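Local coordinates for protein aldehyde dehydrogenase (Burkholderia vietnamiensis, PDB 5KF0) that probably oxidises aldehydes to carboxylic acids with a nicotinamide cofactor, binds NADPH in its pocket and assembles from four subunits, at residues A[94-99]-A[324-329]; A[11-16]-A[25-30]; A[268-273]-A[440-445]. All coordinates share one frame; numbering follows the deposited sequence. Where two conformers were deposited one is given.

Interaction 1. Residues A[94-99]-A[324-329]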
loop_
_atom_site.group_PDB
_atom_site.type_symbol
_atom_site.label_atom_id
_atom_site.label_comp_id
_atom_site.label_asym_id
_atom_site.label_seq_id
_atom_site.Cartn_x
_atom_site.Cartn_y
_atom_site.Cartn_z
ATOM N N ALA A 94 -23.572 10.626 -31.675
ATOM C CA ALA A 94 -23.770 11.916 -31.018
ATOM C C ALA A 94 -22.450 12.663 -30.903
ATOM O O ALA A 94 -22.371 13.865 -31.187
ATOM C CB ALA A 94 -24.393 11.715 -29.638
ATOM N N LEU A 95 -21.397 11.947 -30.517
ATOM C CA LEU A 95 -20.079 12.554 -30.400
ATOM C C LEU A 95 -19.565 13.019 -31.758
ATOM O O LEU A 95 -19.003 14.115 -31.877
ATOM C CB LEU A 95 -19.126 11.550 -29.758
ATOM C CG LEU A 95 -17.644 11.851 -29.649
ATOM C CD1 LEU A 95 -17.422 13.191 -28.958
ATOM C CD2 LEU A 95 -17.016 10.718 -28.848
ATOM N N CYS A 96 -19.754 12.202 -32.791
ATOM C CA CYS A 96 -19.337 12.574 -34.134
ATOM C C CYS A 96 -19.995 13.881 -34.563
ATOM O O CYS A 96 -19.336 14.781 -35.095
ATOM C CB CYS A 96 -19.695 11.436 -35.086
ATOM S SG CYS A 96 -19.202 11.654 -36.767
ATOM N N ILE A 97 -21.296 14.007 -34.316
ATOM C CA ILE A 97 -22.032 15.186 -34.753
ATOM C C ILE A 97 -21.611 16.411 -33.947
ATOM O O ILE A 97 -21.187 17.428 -34.512
ATOM C CB ILE A 97 -23.544 14.935 -34.648
ATOM C CG1 ILE A 97 -23.962 13.852 -35.638
ATOM C CG2 ILE A 97 -24.325 16.229 -34.921
ATOM C CD1 ILE A 97 -25.372 13.344 -35.396
ATOM N N GLU A 98 -21.737 16.341 -32.617
ATOM C CA GLU A 98 -21.622 17.557 -31.821
ATOM C C GLU A 98 -20.180 18.012 -31.628
ATOM O O GLU A 98 -19.956 19.196 -31.356
ATOM C CB GLU A 98 -22.304 17.382 -30.451
ATOM C CG GLU A 98 -21.611 16.483 -29.443
ATOM C CD GLU A 98 -22.372 16.431 -28.120
ATOM O OE1 GLU A 98 -23.200 17.340 -27.886
ATOM O OE2 GLU A 98 -22.154 15.483 -27.329
ATOM N N ALA A 99 -19.201 17.109 -31.730
ATOM C CA ALA A 99 -17.803 17.512 -31.661
ATOM C C ALA A 99 -17.125 17.520 -33.021
ATOM O O ALA A 99 -15.972 17.953 -33.117
ATOM C CB ALA A 99 -17.019 16.603 -30.701
ATOM N N ASP A 324 -15.426 14.936 -44.111
ATOM C CA ASP A 324 -16.601 14.669 -43.288
ATOM C C ASP A 324 -16.252 13.673 -42.187
ATOM O O ASP A 324 -15.776 12.568 -42.493
ATOM C CB ASP A 324 -17.715 14.118 -44.182
ATOM C CG ASP A 324 -19.068 14.029 -43.485
ATOM O OD1 ASP A 324 -19.124 14.038 -42.240
ATOM O OD2 ASP A 324 -20.092 13.950 -44.210
ATOM N N PRO A 325 -16.466 14.009 -40.914
ATOM C CA PRO A 325 -16.159 13.042 -39.847
ATOM C C PRO A 325 -17.063 11.817 -39.864
ATOM O O PRO A 325 -16.702 10.801 -39.256
ATOM C CB PRO A 325 -16.329 13.865 -38.561
ATOM C CG PRO A 325 -17.242 14.986 -38.951
ATOM C CD PRO A 325 -16.904 15.311 -40.375
ATOM N N LYS A 326 -18.196 11.858 -40.579
ATOM C CA LYS A 326 -19.037 10.675 -40.727
ATOM C C LYS A 326 -18.420 9.642 -41.661
ATOM O O LYS A 326 -18.837 8.479 -41.651
ATOM C CB LYS A 326 -20.421 11.089 -41.237
ATOM C CG LYS A 326 -21.123 12.049 -40.287
ATOM C CD LYS A 326 -22.464 12.513 -40.848
ATOM C CE LYS A 326 -22.393 13.971 -41.288
ATOM N NZ LYS A 326 -22.050 14.907 -40.161
ATOM N N ASP A 327 -17.450 10.043 -42.465
ATOM C CA ASP A 327 -16.776 9.131 -43.377
ATOM C C ASP A 327 -15.758 8.315 -42.585
ATOM O O ASP A 327 -14.895 8.901 -41.921
ATOM C CB ASP A 327 -16.111 9.952 -44.478
ATOM C CG ASP A 327 -15.427 9.112 -45.546
ATOM O OD1 ASP A 327 -15.230 7.897 -45.377
ATOM O OD2 ASP A 327 -15.064 9.707 -46.574
ATOM N N PRO A 328 -15.844 6.981 -42.579
ATOM C CA PRO A 328 -14.876 6.197 -41.793
ATOM C C PRO A 328 -13.453 6.299 -42.307
ATOM O O PRO A 328 -12.537 5.858 -41.601
ATOM C CB PRO A 328 -15.408 4.759 -41.907
ATOM C CG PRO A 328 -16.209 4.754 -43.175
ATOM C CD PRO A 328 -16.855 6.118 -43.222
ATOM N N SER A 329 -13.226 6.864 -43.492
ATOM C CA SER A 329 -11.861 7.086 -43.956
ATOM C C SER A 329 -11.296 8.428 -43.510
ATOM O O SER A 329 -10.103 8.680 -43.717
ATOM C CB SER A 329 -11.777 6.977 -45.483
ATOM O OG SER A 329 -12.433 8.056 -46.127
HETATM O O HOH W 1 -20.481 14.668 -38.081
#
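Pro325 is where the loop 324-329 first meets the helix 94-99, and the atom it meets is the sulfur of Cys96. Pro325 CB lies 4.0 Å from Cys96 SG, while Pro325 O approaches SG to 3.6 Å. Cys96 holds its sulfur anti to its backbone N (chi1 -177°), which sends the thiol out from the helix against the bend of the loop. That bend is a type I beta turn from Asp324 to Asp327, closed by the bond from Asp327 N to Asp324 O and reinforced by an Asx turn: Lys326 N donates to Asp324 OD1 at 2.9 Å, arriving from above the carboxylate plane. This turn, in the loop between helices 306-319 and 338-353, packs against helix 88-99. Next along the loop, Lys326 lays its CG 4.0 Å from Cys96 SG. Farther out its chain bends at chi3 and chi4, and the ammonium forms a salt bridge with Asp33. Water 1 accepts from Lys326 NZ at 2.6 Å and gives a weak bond to Cys96 O. Beyond the turn, Asp327 starts a second Asx turn, its OD1 accepting from Ser329 N at 2.9 Å.

Interaction 2. Residues A[11-16]-A[25-30]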
loop_
_atom_site.group_PDB
_atom_site.type_symbol
_atom_site.label_atom_id
_atom_site.label_comp_id
_atom_site.label_asym_id
_atom_site.label_seq_id
_atom_site.Cartn_x
_atom_site.Cartn_y
_atom_site.Cartn_z
ATOM N N LYS A 11 -32.027 12.819 -30.637
ATOM C CA LYS A 11 -33.355 13.388 -30.489
ATOM C C LYS A 11 -33.383 14.842 -30.970
ATOM O O LYS A 11 -32.355 15.522 -31.042
ATOM C CB LYS A 11 -33.806 13.289 -29.027
ATOM C CG LYS A 11 -33.926 11.844 -28.534
ATOM C CD LYS A 11 -34.599 11.745 -27.164
ATOM C CE LYS A 11 -33.611 11.898 -26.014
ATOM N NZ LYS A 11 -34.276 11.863 -24.672
ATOM N N ASP A 12 -34.589 15.307 -31.316
ATOM C CA ASP A 12 -34.767 16.696 -31.729
ATOM C C ASP A 12 -34.564 17.657 -30.571
ATOM O O ASP A 12 -34.146 18.804 -30.786
ATOM C CB ASP A 12 -36.164 16.917 -32.307
ATOM C CG ASP A 12 -36.328 16.342 -33.692
ATOM O OD1 ASP A 12 -35.311 16.002 -34.333
ATOM O OD2 ASP A 12 -37.485 16.252 -34.145
ATOM N N THR A 13 -34.879 17.220 -29.348
ATOM C CA THR A 13 -34.687 18.007 -28.137
ATOM C C THR A 13 -34.202 17.093 -27.017
ATOM O O THR A 13 -34.485 15.891 -27.011
ATOM C CB THR A 13 -35.970 18.715 -27.670
ATOM O OG1 THR A 13 -36.914 17.739 -27.226
ATOM C CG2 THR A 13 -36.605 19.545 -28.792
ATOM N N TYR A 14 -33.486 17.685 -26.054
ATOM C CA TYR A 14 -33.027 17.013 -24.847
ATOM C C TYR A 14 -33.378 17.849 -23.625
ATOM O O TYR A 14 -33.321 19.085 -23.675
ATOM C CB TYR A 14 -31.494 16.764 -24.862
ATOM C CG TYR A 14 -31.083 15.668 -25.818
ATOM C CD1 TYR A 14 -30.857 14.368 -25.370
ATOM C CD2 TYR A 14 -30.943 15.924 -27.173
ATOM C CE1 TYR A 14 -30.492 13.365 -26.247
ATOM C CE2 TYR A 14 -30.578 14.925 -28.061
ATOM C CZ TYR A 14 -30.357 13.648 -27.590
ATOM O OH TYR A 14 -30.006 12.657 -28.476
ATOM N N PRO A 15 -33.730 17.208 -22.514
ATOM C CA PRO A 15 -33.897 17.930 -21.252
ATOM C C PRO A 15 -32.552 18.090 -20.560
ATOM O O PRO A 15 -31.549 17.496 -20.961
ATOM C CB PRO A 15 -34.803 16.994 -20.453
ATOM C CG PRO A 15 -34.287 15.613 -20.862
ATOM C CD PRO A 15 -33.856 15.752 -22.327
ATOM N N TYR A 16 -32.537 18.895 -19.502
ATOM C CA TYR A 16 -31.436 18.777 -18.554
ATOM C C TYR A 16 -31.896 17.924 -17.381
ATOM O O TYR A 16 -33.067 17.570 -17.266
ATOM C CB TYR A 16 -30.878 20.139 -18.091
ATOM C CG TYR A 16 -31.793 21.145 -17.425
ATOM C CD1 TYR A 16 -32.438 20.864 -16.219
ATOM C CD2 TYR A 16 -31.951 22.417 -17.967
ATOM C CE1 TYR A 16 -33.248 21.811 -15.600
ATOM C CE2 TYR A 16 -32.754 23.360 -17.355
ATOM C CZ TYR A 16 -33.403 23.055 -16.179
ATOM O OH TYR A 16 -34.205 23.993 -15.563
ATOM N N ALA A 25 -37.042 22.190 -19.718
ATOM C CA ALA A 25 -37.313 23.556 -19.275
ATOM C C ALA A 25 -37.464 24.510 -20.449
ATOM O O ALA A 25 -38.277 25.445 -20.397
ATOM C CB ALA A 25 -36.193 24.033 -18.346
ATOM N N ASN A 26 -36.684 24.304 -21.501
ATOM C CA ASN A 26 -36.697 25.154 -22.686
ATOM C C ASN A 26 -35.923 24.418 -23.769
ATOM O O ASN A 26 -35.391 23.325 -23.544
ATOM C CB ASN A 26 -36.084 26.524 -22.388
ATOM C CG ASN A 26 -34.654 26.415 -21.907
ATOM O OD1 ASN A 26 -33.765 26.042 -22.669
ATOM N ND2 ASN A 26 -34.427 26.720 -20.630
ATOM N N THR A 27 -35.846 25.027 -24.948
ATOM C CA THR A 27 -34.998 24.531 -26.027
ATOM C C THR A 27 -34.005 25.602 -26.467
ATOM O O THR A 27 -33.721 25.763 -27.656
ATOM C CB THR A 27 -35.835 24.055 -27.214
ATOM O OG1 THR A 27 -36.715 25.098 -27.626
ATOM C CG2 THR A 27 -36.661 22.829 -26.830
ATOM N N ASP A 28 -33.441 26.336 -25.503
ATOM C CA ASP A 28 -32.697 27.541 -25.846
ATOM C C ASP A 28 -31.261 27.280 -26.293
ATOM O O ASP A 28 -30.672 28.154 -26.939
ATOM C CB ASP A 28 -32.710 28.514 -24.665
ATOM C CG ASP A 28 -34.091 29.087 -24.397
ATOM O OD1 ASP A 28 -34.908 29.163 -25.340
ATOM O OD2 ASP A 28 -34.367 29.461 -23.243
ATOM N N LEU A 29 -30.678 26.114 -25.997
ATOM C CA LEU A 29 -29.294 25.836 -26.378
ATOM C C LEU A 29 -29.271 25.047 -27.688
ATOM O O LEU A 29 -29.620 23.863 -27.722
ATOM C CB LEU A 29 -28.552 25.089 -25.271
ATOM C CG LEU A 29 -27.102 24.707 -25.616
ATOM C CD1 LEU A 29 -26.283 25.917 -26.059
ATOM C CD2 LEU A 29 -26.411 24.019 -24.427
ATOM N N GLU A 30 -28.861 25.709 -28.769
ATOM C CA GLU A 30 -28.732 25.041 -30.057
ATOM C C GLU A 30 -27.372 24.361 -30.140
ATOM O O GLU A 30 -26.344 24.976 -29.841
ATOM C CB GLU A 30 -28.894 26.046 -31.198
ATOM C CG GLU A 30 -30.262 26.710 -31.228
ATOM C CD GLU A 30 -30.473 27.575 -32.457
ATOM O OE1 GLU A 30 -29.507 28.216 -32.918
ATOM O OE2 GLU A 30 -31.611 27.602 -32.965
HETATM O O HOH W 2 -35.600 20.710 -23.950
#
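The N-terminal four-stranded mixed sheet opens with strand 13-18, and the loop that leaves its hairpin partner 21-23 folds back beside it, so that Thr13 meets Thr27 and Tyr16 meets Ala25. The touching parts run 141° apart, roughly antiparallel, yet their backbones are joined through a water instead of pairing directly. Thr13 and Thr27 meet through their methyl branches, CG2 to CG2 at 3.8 Å. In both, OG1 lies between the backbone N and the carbonyl carbon (chi1 68° in Thr13, 54° in Thr27), and this rotation turns each methyl, not the hydroxyl, to the partner threonine. At the other end, Ala25 CB sits beside the phenol end of Tyr16, 3.4 Å from OH and 3.6 Å from CE2, approaching the ring obliquely. Between these two van der Waals touches water 2 donates to both backbones, to Tyr14 O at 2.8 Å and to Asn26 O at 2.7 Å. The loop is shaped by an Asx turn in which Asn26 OD1 accepts from Asp28 N at 2.9 Å. The same oxygen also takes a hydrogen bond from Leu45 N, tying the loop to the residues just after strand 39-43. That strand lies between 13-18 and 29-32 in the sheet, and Tyr14 packs on it and on helix 192-202, while Tyr16 rests on Val23 of strand 21-23.

Interaction 3. Residues A[268-273]-A[440-445]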
loop_
_atom_site.group_PDB
_atom_site.type_symbol
_atom_site.label_atom_id
_atom_site.label_comp_id
_atom_site.label_asym_id
_atom_site.label_seq_id
_atom_site.Cartn_x
_atom_site.Cartn_y
_atom_site.Cartn_z
ATOM N N ALA A 268 18.594 9.053 -31.083
ATOM C CA ALA A 268 19.516 8.653 -32.141
ATOM C C ALA A 268 19.447 7.167 -32.481
ATOM O O ALA A 268 19.950 6.772 -33.541
ATOM C CB ALA A 268 20.942 9.031 -31.726
ATOM N N ASP A 269 18.838 6.341 -31.623
ATOM C CA ASP A 269 18.836 4.890 -31.783
ATOM C C ASP A 269 17.585 4.361 -32.486
ATOM O O ASP A 269 17.339 3.149 -32.470
ATOM C CB ASP A 269 18.998 4.205 -30.414
ATOM C CG ASP A 269 17.892 4.566 -29.421
ATOM O OD1 ASP A 269 16.962 5.322 -29.774
ATOM O OD2 ASP A 269 17.960 4.087 -28.264
ATOM N N GLN A 270 16.813 5.230 -33.131
ATOM C CA GLN A 270 15.491 4.871 -33.630
ATOM C C GLN A 270 15.449 4.543 -35.124
ATOM O O GLN A 270 14.353 4.360 -35.663
ATOM C CB GLN A 270 14.504 6.003 -33.324
ATOM C CG GLN A 270 14.257 6.180 -31.825
ATOM C CD GLN A 270 13.580 4.966 -31.242
ATOM O OE1 GLN A 270 12.439 4.659 -31.592
ATOM N NE2 GLN A 270 14.288 4.247 -30.365
ATOM N N PHE A 271 16.595 4.446 -35.805
ATOM C CA PHE A 271 16.543 4.295 -37.264
ATOM C C PHE A 271 15.725 3.076 -37.689
ATOM O O PHE A 271 14.915 3.155 -38.623
ATOM C CB PHE A 271 17.946 4.201 -37.863
ATOM C CG PHE A 271 17.936 4.078 -39.366
ATOM C CD1 PHE A 271 17.805 5.206 -40.161
ATOM C CD2 PHE A 271 18.017 2.836 -39.978
ATOM C CE1 PHE A 271 17.774 5.103 -41.545
ATOM C CE2 PHE A 271 17.986 2.724 -41.359
ATOM C CZ PHE A 271 17.866 3.862 -42.142
ATOM N N GLU A 272 15.907 1.944 -37.008
ATOM C CA GLU A 272 15.248 0.714 -37.430
ATOM C C GLU A 272 13.739 0.716 -37.201
ATOM O O GLU A 272 13.051 -0.153 -37.742
ATOM C CB GLU A 272 15.872 -0.490 -36.720
ATOM C CG GLU A 272 17.320 -0.737 -37.112
ATOM C CD GLU A 272 17.467 -1.094 -38.576
ATOM O OE1 GLU A 272 16.659 -1.908 -39.075
ATOM O OE2 GLU A 272 18.382 -0.551 -39.234
ATOM N N GLN A 273 13.192 1.629 -36.405
ATOM C CA GLN A 273 11.739 1.656 -36.264
ATOM C C GLN A 273 11.163 3.019 -36.625
ATOM O O GLN A 273 10.158 3.460 -36.068
ATOM C CB GLN A 273 11.297 1.214 -34.867
ATOM C CG GLN A 273 11.776 2.034 -33.687
ATOM C CD GLN A 273 11.004 1.670 -32.411
ATOM O OE1 GLN A 273 10.416 0.586 -32.328
ATOM N NE2 GLN A 273 10.980 2.581 -31.424
ATOM N N VAL A 440 6.245 9.496 -21.400
ATOM C CA VAL A 440 5.924 8.275 -22.136
ATOM C C VAL A 440 7.165 7.830 -22.895
ATOM O O VAL A 440 7.747 8.614 -23.659
ATOM C CB VAL A 440 4.732 8.489 -23.087
ATOM C CG1 VAL A 440 4.383 7.183 -23.801
ATOM C CG2 VAL A 440 3.520 9.025 -22.314
ATOM N N ILE A 441 7.580 6.580 -22.685
ATOM C CA ILE A 441 8.775 6.023 -23.327
ATOM C C ILE A 441 8.334 5.080 -24.435
ATOM O O ILE A 441 7.584 4.126 -24.187
ATOM C CB ILE A 441 9.682 5.290 -22.319
ATOM C CG1 ILE A 441 10.130 6.232 -21.189
ATOM C CG2 ILE A 441 10.899 4.682 -23.042
ATOM C CD1 ILE A 441 10.958 7.428 -21.671
ATOM N N ASN A 442 8.819 5.338 -25.652
ATOM C CA ASN A 442 8.556 4.536 -26.848
ATOM C C ASN A 442 7.118 4.702 -27.360
ATOM O O ASN A 442 6.600 3.831 -28.065
ATOM C CB ASN A 442 8.887 3.049 -26.610
ATOM C CG ASN A 442 9.213 2.318 -27.892
ATOM O OD1 ASN A 442 9.720 2.917 -28.844
ATOM N ND2 ASN A 442 8.924 1.017 -27.928
ATOM N N ASP A 443 6.472 5.816 -27.013
ATOM C CA ASP A 443 5.240 6.252 -27.668
ATOM C C ASP A 443 5.134 7.766 -27.492
ATOM O O ASP A 443 5.929 8.384 -26.775
ATOM C CB ASP A 443 4.005 5.530 -27.112
ATOM C CG ASP A 443 2.799 5.594 -28.052
ATOM O OD1 ASP A 443 1.715 5.134 -27.653
ATOM O OD2 ASP A 443 2.914 6.128 -29.181
ATOM N N VAL A 444 4.146 8.357 -28.159
ATOM C CA VAL A 444 3.941 9.805 -28.114
ATOM C C VAL A 444 3.370 10.228 -26.764
ATOM O O VAL A 444 2.807 9.394 -26.026
ATOM C CB VAL A 444 3.017 10.278 -29.250
ATOM C CG1 VAL A 444 3.786 10.311 -30.582
ATOM C CG2 VAL A 444 1.778 9.388 -29.343
ATOM N N PRO A 445 3.485 11.512 -26.402
ATOM C CA PRO A 445 2.813 12.003 -25.188
ATOM C C PRO A 445 1.308 11.851 -25.240
ATOM O O PRO A 445 0.655 11.975 -24.198
ATOM C CB PRO A 445 3.212 13.487 -25.138
ATOM C CG PRO A 445 3.523 13.834 -26.588
ATOM C CD PRO A 445 4.229 12.594 -27.079
HETATM O O HOH W 3 12.772 2.022 -28.910
#
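Asn442 OD1 is gripped twice, by the amide of Gln273 and by a water. Gln273 NE2 donates to Asn442 OD1 at 2.9 Å, with an N-H...O angle of 153°, using a lone pair in the carbonyl plane. The two side-chain amides are turned only 13° from coplanar, so the bond runs within the nearly shared plane of the two groups. Beyond CG the Gln273 chain is extended (chi2 167°), which carries its amide across to the other segment. Water 3 supplies the second grip, donating to Asn442 OD1 at 3.2 Å while accepting from Gln270 NE2 at 3.1 Å. Gln270 is itself oriented by Asp269, whose OD1 takes a nearly straight bond from Gln270 NE2 at 2.9 Å, reached from above the carboxylate plane. The result is a polar chain from Asp269 through Gln270 and the water to Asn442. A neighbouring subunit helps fix which way the amides face: Arg483 O of the second subunit accepts from Asn442 ND2, and Arg485 of that subunit gives a weak bond to Gln273 OE1. Gln273 holds the N-cap position of helix 274-286, and its backbone N binds Gln270 O to finish the short 3-10 segment 271-272 before it. Asn442 follows strand 438-441, which runs parallel to strand 416-420 and, through Val440 and Ile441, pairs with a strand of the second subunit, continuing the sheet across the interface as in other aldehyde dehydrogenases.

Each of the three contacts draws on different chemistry according to its place. Interaction 1 is the most buried and joins a helix to a distant loop through one sulfur; interaction 2 is local, only partly buried, and combines small apolar touches with a water between backbones; interaction 3 is almost purely polar and lies at a subunit interface, whereas other chains of the assembly do not touch the first two. Interactions 1 and 2 are neighbours, their nearest atoms about 6 Å apart, while interactions 2 and 3 lie on opposite sides of the chain's centre, with centres 47 Å apart. Along the sequence, interactions 1 and 3 interleave. A bridging water is common to all three.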